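Local coordinates for biofilm-associated surface protein (Staphylococcus aureus, PDB 7C7U), which is a cell wall-anchored surface protein that probably takes part in biofilm formation, acting as a switch that modulates functional amyloid assembly, at residues L24-N29 with N175-T180; R69-L74 with R170-N175. All coordinates share one frame; numbering follows the deposited sequence.

Overall arrangement
Both contacts belong to one mixed sheet and meet at the hairpin joining strand 163-171 to strand 176-178, so they share Asn175. Interaction 1 adds strand 26-27 in parallel to 176-178 near the surface; interaction 2 pairs strand 70-76 antiparallel with 163-171 and is partly buried. Interaction 1 mixes apolar contacts round Ile177 with one ion pair, whereas interaction 2 depends far more on charge, with Arg69 at the centre of a network joining Asp171 and Glu174 at the loop end. Hydrogen bonds of Asn29 with Tyr70 and of Thr27 with Glu174 tie the two together, an example of how a short hairpin can gather strands distant in sequence.

Interaction 1: residues L24-N29 with N175-T180; sequences LGYTDN and NKIVRT
Tyr26 and Ile177 face each other across a parallel bridge, their side chains side by side and pointing the same way. The near edge of the ring does the touching: CE1 of Tyr26 lies 3.7 Å from CG2 of Ile177, while the carbonyl O of Ile177 sits in the ring plane at that edge. Leu24 comes at about a right angle to Ile177, its CB 3.9 Å from CD1 of Ile177. Arg179 crosses Tyr26 in a similar way, laying one guanidinium face under the tyrosine CB. A bend at chi3 (-23°) brings this group alongside Asp28. The grip is side-on, with NE of Arg179 3.0 Å from OD2 of Asp28 and NH2 3.2 Å from OD1, both nitrogens standing above the carboxylate plane. Beneath the side chains, Ile177 N bonds Gly25 O, Thr27 N bonds Ile177 O, and Arg179 N bonds Thr27 O. On the other face of the sheet, CG2 of Thr27 meets CB of Lys176 at 3.8 Å. Past the paired residues, one water accepts from the backbone N of both Asn29 and Thr180. The result is a short parallel strand pair, with 176-178 lying between 26-27 and 163-171 in a mixed beta sheet.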
loop_
_atom_site.group_PDB
_atom_site.type_symbol
_atom_site.label_atom_id
_atom_site.label_comp_id
_atom_site.label_asym_id
_atom_site.label_seq_id
_atom_site.Cartn_x
_atom_site.Cartn_y
_atom_site.Cartn_z
ATOM N N LEU A 24 -2.329 -4.777 3.513
ATOM C CA LEU A 24 -1.083 -5.184 4.142
ATOM C C LEU A 24 0.087 -4.903 3.211
ATOM O O LEU A 24 -0.049 -4.966 1.986
ATOM C CB LEU A 24 -1.101 -6.673 4.511
ATOM C CG LEU A 24 -2.121 -7.083 5.577
ATOM C CD1 LEU A 24 -1.987 -8.554 5.906
ATOM C CD2 LEU A 24 -1.967 -6.235 6.829
ATOM N N GLY A 25 1.227 -4.546 3.806
ATOM C CA GLY A 25 2.461 -4.438 3.057
ATOM C C GLY A 25 3.013 -5.805 2.691
ATOM O O GLY A 25 2.495 -6.856 3.075
ATOM N N TYR A 26 4.108 -5.783 1.934
ATOM C CA TYR A 26 4.756 -6.994 1.450
ATOM C C TYR A 26 6.111 -7.204 2.122
ATOM O O TYR A 26 6.818 -6.248 2.457
ATOM C CB TYR A 26 4.962 -6.949 -0.071
ATOM C CG TYR A 26 3.717 -7.180 -0.906
ATOM C CD1 TYR A 26 3.039 -8.394 -0.869
ATOM C CD2 TYR A 26 3.237 -6.187 -1.756
ATOM C CE1 TYR A 26 1.901 -8.606 -1.648
ATOM C CE2 TYR A 26 2.104 -6.384 -2.529
ATOM C CZ TYR A 26 1.440 -7.594 -2.476
ATOM O OH TYR A 26 0.318 -7.788 -3.254
ATOM N N THR A 27 6.465 -8.477 2.307
ATOM C CA THR A 27 7.802 -8.901 2.694
ATOM C C THR A 27 8.237 -10.017 1.755
ATOM O O THR A 27 7.407 -10.668 1.120
ATOM C CB THR A 27 7.870 -9.410 4.138
ATOM O OG1 THR A 27 9.235 -9.688 4.478
ATOM C CG2 THR A 27 7.067 -10.701 4.278
ATOM N N ASP A 28 9.547 -10.220 1.648
ATOM C CA ASP A 28 10.087 -11.262 0.784
ATOM C C ASP A 28 10.519 -12.473 1.600
ATOM O O ASP A 28 11.132 -12.341 2.664
ATOM C CB ASP A 28 11.264 -10.747 -0.047
ATOM C CG ASP A 28 10.881 -9.581 -0.935
ATOM O OD1 ASP A 28 10.961 -8.425 -0.466
ATOM O OD2 ASP A 28 10.487 -9.820 -2.097
ATOM N N ASN A 29 10.150 -13.652 1.105
ATOM C CA ASN A 29 10.648 -14.920 1.626
ATOM C C ASN A 29 10.481 -15.915 0.478
ATOM O O ASN A 29 9.374 -16.412 0.241
ATOM C CB ASN A 29 9.901 -15.357 2.878
ATOM C CG ASN A 29 10.467 -16.641 3.487
ATOM O OD1 ASN A 29 11.061 -17.464 2.791
ATOM N ND2 ASN A 29 10.265 -16.818 4.792
ATOM N N ASN A 175 3.408 -8.857 10.107
ATOM C CA ASN A 175 2.086 -8.537 9.561
ATOM C C ASN A 175 2.193 -8.082 8.105
ATOM O O ASN A 175 1.607 -7.080 7.694
ATOM C CB ASN A 175 1.372 -7.482 10.415
ATOM C CG ASN A 175 -0.119 -7.355 10.086
ATOM O OD1 ASN A 175 -0.775 -8.333 9.717
ATOM N ND2 ASN A 175 -0.656 -6.142 10.224
ATOM N N LYS A 176 2.955 -8.842 7.316
ATOM C CA LYS A 176 3.132 -8.575 5.895
ATOM C C LYS A 176 2.814 -9.815 5.074
ATOM O O LYS A 176 2.868 -10.944 5.568
ATOM C CB LYS A 176 4.554 -8.101 5.579
ATOM C CG LYS A 176 4.967 -6.875 6.382
ATOM C CD LYS A 176 5.961 -6.055 5.600
ATOM C CE LYS A 176 6.062 -4.642 6.150
ATOM N NZ LYS A 176 6.865 -3.791 5.240
ATOM N N ILE A 177 2.502 -9.583 3.797
ATOM C CA ILE A 177 2.245 -10.659 2.843
ATOM C C ILE A 177 3.563 -11.095 2.221
ATOM O O ILE A 177 4.316 -10.268 1.690
ATOM C CB ILE A 177 1.253 -10.211 1.754
ATOM C CG1 ILE A 177 -0.077 -9.782 2.374
ATOM C CG2 ILE A 177 1.041 -11.326 0.726
ATOM C CD1 ILE A 177 -0.957 -9.009 1.416
ATOM N N VAL A 178 3.837 -12.394 2.290
ATOM C CA VAL A 178 4.958 -13.013 1.589
ATOM C C VAL A 178 4.689 -12.903 0.092
ATOM O O VAL A 178 3.789 -13.563 -0.434
ATOM C CB VAL A 178 5.144 -14.472 2.014
ATOM C CG1 VAL A 178 6.370 -15.081 1.327
ATOM C CG2 VAL A 178 5.231 -14.571 3.539
ATOM N N ARG A 179 5.493 -12.089 -0.600
ATOM C CA ARG A 179 5.158 -11.668 -1.958
ATOM C C ARG A 179 4.922 -12.856 -2.884
ATOM O O ARG A 179 3.941 -12.881 -3.639
ATOM C CB ARG A 179 6.272 -10.768 -2.494
ATOM C CG ARG A 179 6.116 -10.301 -3.933
ATOM C CD ARG A 179 7.285 -9.388 -4.321
ATOM N NE ARG A 179 7.906 -8.783 -3.143
ATOM C CZ ARG A 179 7.703 -7.531 -2.740
ATOM N NH1 ARG A 179 6.899 -6.728 -3.426
ATOM N NH2 ARG A 179 8.309 -7.076 -1.648
ATOM N N THR A 180 5.780 -13.869 -2.817
ATOM C CA THR A 180 5.692 -14.970 -3.769
ATOM C C THR A 180 4.561 -15.941 -3.459
ATOM O O THR A 180 4.275 -16.811 -4.285
ATOM C CB THR A 180 7.020 -15.731 -3.814
ATOM O OG1 THR A 180 7.420 -16.064 -2.481
ATOM C CG2 THR A 180 8.095 -14.865 -4.440
HETATM O O HOH W 1 8.378 -13.666 -1.030
#

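Interaction 2: residues R69-L74 with R170-N175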
loop_
_atom_site.group_PDB
_atom_site.type_symbol
_atom_site.label_atom_id
_atom_site.label_comp_id
_atom_site.label_asym_id
_atom_site.label_seq_id
_atom_site.Cartn_x
_atom_site.Cartn_y
_atom_site.Cartn_z
ATOM N N ARG A 69 5.114 -19.138 12.836
ATOM C CA ARG A 69 5.315 -17.773 12.364
ATOM C C ARG A 69 4.480 -17.485 11.124
ATOM O O ARG A 69 3.851 -16.424 11.023
ATOM C CB ARG A 69 6.788 -17.516 12.060
ATOM C CG ARG A 69 7.055 -16.090 11.597
ATOM C CD ARG A 69 8.489 -15.892 11.149
ATOM N NE ARG A 69 8.693 -14.559 10.594
ATOM C CZ ARG A 69 9.884 -14.044 10.304
ATOM N NH1 ARG A 69 10.984 -14.754 10.521
ATOM N NH2 ARG A 69 9.975 -12.819 9.802
ATOM N N TYR A 70 4.434 -18.422 10.179
ATOM C CA TYR A 70 3.808 -18.175 8.889
ATOM C C TYR A 70 2.426 -18.811 8.849
ATOM O O TYR A 70 2.263 -19.990 9.181
ATOM C CB TYR A 70 4.690 -18.692 7.756
ATOM C CG TYR A 70 5.962 -17.894 7.617
ATOM C CD1 TYR A 70 5.923 -16.579 7.198
ATOM C CD2 TYR A 70 7.198 -18.449 7.930
ATOM C CE1 TYR A 70 7.073 -15.835 7.078
ATOM C CE2 TYR A 70 8.370 -17.704 7.813
ATOM C CZ TYR A 70 8.295 -16.401 7.384
ATOM O OH TYR A 70 9.432 -15.637 7.260
ATOM N N LYS A 71 1.441 -18.026 8.425
ATOM C CA LYS A 71 0.039 -18.405 8.454
ATOM C C LYS A 71 -0.530 -18.436 7.043
ATOM O O LYS A 71 -0.016 -17.792 6.130
ATOM C CB LYS A 71 -0.776 -17.415 9.295
ATOM C CG LYS A 71 -0.148 -17.045 10.636
ATOM C CD LYS A 71 -0.709 -17.943 11.723
ATOM C CE LYS A 71 0.004 -17.740 13.046
ATOM N NZ LYS A 71 -0.248 -18.895 13.961
ATOM N N ILE A 72 -1.610 -19.188 6.876
ATOM C CA ILE A 72 -2.376 -19.187 5.636
ATOM C C ILE A 72 -3.569 -18.260 5.835
ATOM O O ILE A 72 -4.332 -18.415 6.795
ATOM C CB ILE A 72 -2.818 -20.607 5.259
ATOM C CG1 ILE A 72 -1.595 -21.461 4.923
ATOM C CG2 ILE A 72 -3.800 -20.586 4.101
ATOM C CD1 ILE A 72 -1.959 -22.922 4.760
ATOM N N ASP A 73 -3.715 -17.274 4.957
ATOM C CA ASP A 73 -4.795 -16.300 5.057
ATOM C C ASP A 73 -5.702 -16.411 3.847
ATOM O O ASP A 73 -5.229 -16.385 2.705
ATOM C CB ASP A 73 -4.272 -14.864 5.179
ATOM C CG ASP A 73 -3.932 -14.514 6.591
ATOM O OD1 ASP A 73 -3.847 -15.465 7.386
ATOM O OD2 ASP A 73 -3.796 -13.313 6.930
ATOM N N LEU A 74 -6.994 -16.532 4.112
ATOM C CA LEU A 74 -8.021 -16.571 3.085
ATOM C C LEU A 74 -8.934 -15.374 3.276
ATOM O O LEU A 74 -9.587 -15.253 4.316
ATOM C CB LEU A 74 -8.821 -17.860 3.169
ATOM C CG LEU A 74 -10.016 -17.967 2.237
ATOM C CD1 LEU A 74 -9.582 -17.808 0.799
ATOM C CD2 LEU A 74 -10.671 -19.349 2.427
ATOM N N ARG A 170 0.890 -15.131 5.408
ATOM C CA ARG A 170 1.185 -13.930 6.176
ATOM C C ARG A 170 2.325 -14.210 7.143
ATOM O O ARG A 170 2.293 -15.203 7.877
ATOM C CB ARG A 170 -0.037 -13.445 6.956
ATOM C CG ARG A 170 0.135 -12.018 7.565
ATOM C CD ARG A 170 -1.137 -11.546 8.268
ATOM N NE ARG A 170 -1.515 -12.414 9.389
ATOM C CZ ARG A 170 -1.145 -12.228 10.655
ATOM N NH1 ARG A 170 -1.551 -13.078 11.589
ATOM N NH2 ARG A 170 -0.402 -11.177 11.001
ATOM N N ASP A 171 3.328 -13.336 7.132
ATOM C CA ASP A 171 4.375 -13.295 8.154
ATOM C C ASP A 171 3.757 -12.662 9.388
ATOM O O ASP A 171 3.537 -11.449 9.433
ATOM C CB ASP A 171 5.576 -12.504 7.640
ATOM C CG ASP A 171 6.746 -12.429 8.644
ATOM O OD1 ASP A 171 6.554 -12.654 9.861
ATOM O OD2 ASP A 171 7.870 -12.125 8.187
ATOM N N SER A 172 3.448 -13.479 10.398
ATOM C CA SER A 172 2.761 -12.944 11.569
ATOM C C SER A 172 3.682 -12.102 12.442
ATOM O O SER A 172 3.189 -11.323 13.265
ATOM C CB SER A 172 2.146 -14.063 12.403
ATOM O OG SER A 172 3.157 -14.822 13.026
ATOM N N ARG A 173 5.002 -12.243 12.291
ATOM C CA ARG A 173 5.909 -11.364 13.019
ATOM C C ARG A 173 5.881 -9.955 12.438
ATOM O O ARG A 173 5.906 -8.970 13.185
ATOM C CB ARG A 173 7.329 -11.933 13.005
ATOM C CG ARG A 173 8.340 -11.082 13.783
ATOM C CD ARG A 173 9.745 -11.659 13.715
ATOM N NE ARG A 173 9.796 -13.056 14.140
ATOM C CZ ARG A 173 10.901 -13.799 14.121
ATOM N NH1 ARG A 173 12.042 -13.273 13.699
ATOM N NH2 ARG A 173 10.862 -15.068 14.517
ATOM N N GLU A 174 5.788 -9.834 11.112
ATOM C CA GLU A 174 5.824 -8.532 10.459
ATOM C C GLU A 174 4.452 -8.027 10.023
ATOM O O GLU A 174 4.340 -6.854 9.638
ATOM C CB GLU A 174 6.749 -8.576 9.235
ATOM C CG GLU A 174 8.112 -9.195 9.479
ATOM C CD GLU A 174 9.009 -9.108 8.252
ATOM O OE1 GLU A 174 8.524 -8.641 7.199
ATOM O OE2 GLU A 174 10.195 -9.499 8.334
ATOM N N ASN A 175 3.408 -8.857 10.107
ATOM C CA ASN A 175 2.086 -8.537 9.561
ATOM C C ASN A 175 2.193 -8.082 8.105
ATOM O O ASN A 175 1.607 -7.080 7.694
ATOM C CB ASN A 175 1.372 -7.482 10.415
ATOM C CG ASN A 175 -0.119 -7.355 10.086
ATOM O OD1 ASN A 175 -0.775 -8.333 9.717
ATOM N ND2 ASN A 175 -0.656 -6.142 10.224
#
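Arg69 crosses Asp171 at a slant, their flat groups turned 61° apart, with a side chain extended from CG to NE and its CG anti to the backbone N (chi1 -179°). Beyond CB, its CG lies 3.9 Å from OD1 of Asp171, and CD packs on one face of the neighbouring Tyr70 ring. NE of Arg69 then donates to OD1 of Asp171 at 3.0 Å; the oxygen lies in the guanidinium plane, although NE stands well above the plane of the carboxylate. The guanidinium is covered on both faces, by that of Arg173 offset toward the rim on one and by the Tyr70 hydroxyl, itself hydrogen-bonded to Asn29 ND2, over the centre of the other. The two guanidinium groups are stacked at 10°, centres 4.0 Å apart, with NH1 of Arg69 over the centre of Arg173. Nearby carboxylates probably offset their like charges. At the tip, NH2 of Arg69 meets OD2 of Asp171 on its syn side at 2.7 Å and makes a long salt bridge to OE2 of Glu174, 3.6 Å away, whose other oxygen, OE1, is hydrogen-bonded to Thr27 OG1.

Asp171 OD1 is gripped from opposite faces, by NE of Arg69 and by the backbone N of Glu174, which should fix the rotation of the carboxylate. The backbone O of Arg69 also has two donors, Ser172 OG and Ser172 N. Further along, Lys71 and Arg170 form a hydrogen-bonded antiparallel pair. Arg170 NE makes salt bridges with Asp73 OD2, at 3.5 Å, and with Glu115 of strand 113-117. Where strand 163-171 ends, Asp171 forms an Asx motif, and Asn175 with Lys176 opposite Asp171 makes a G1 beta bulge, often found where a beta hairpin turns; this one joins strands 163-171 and 176-178.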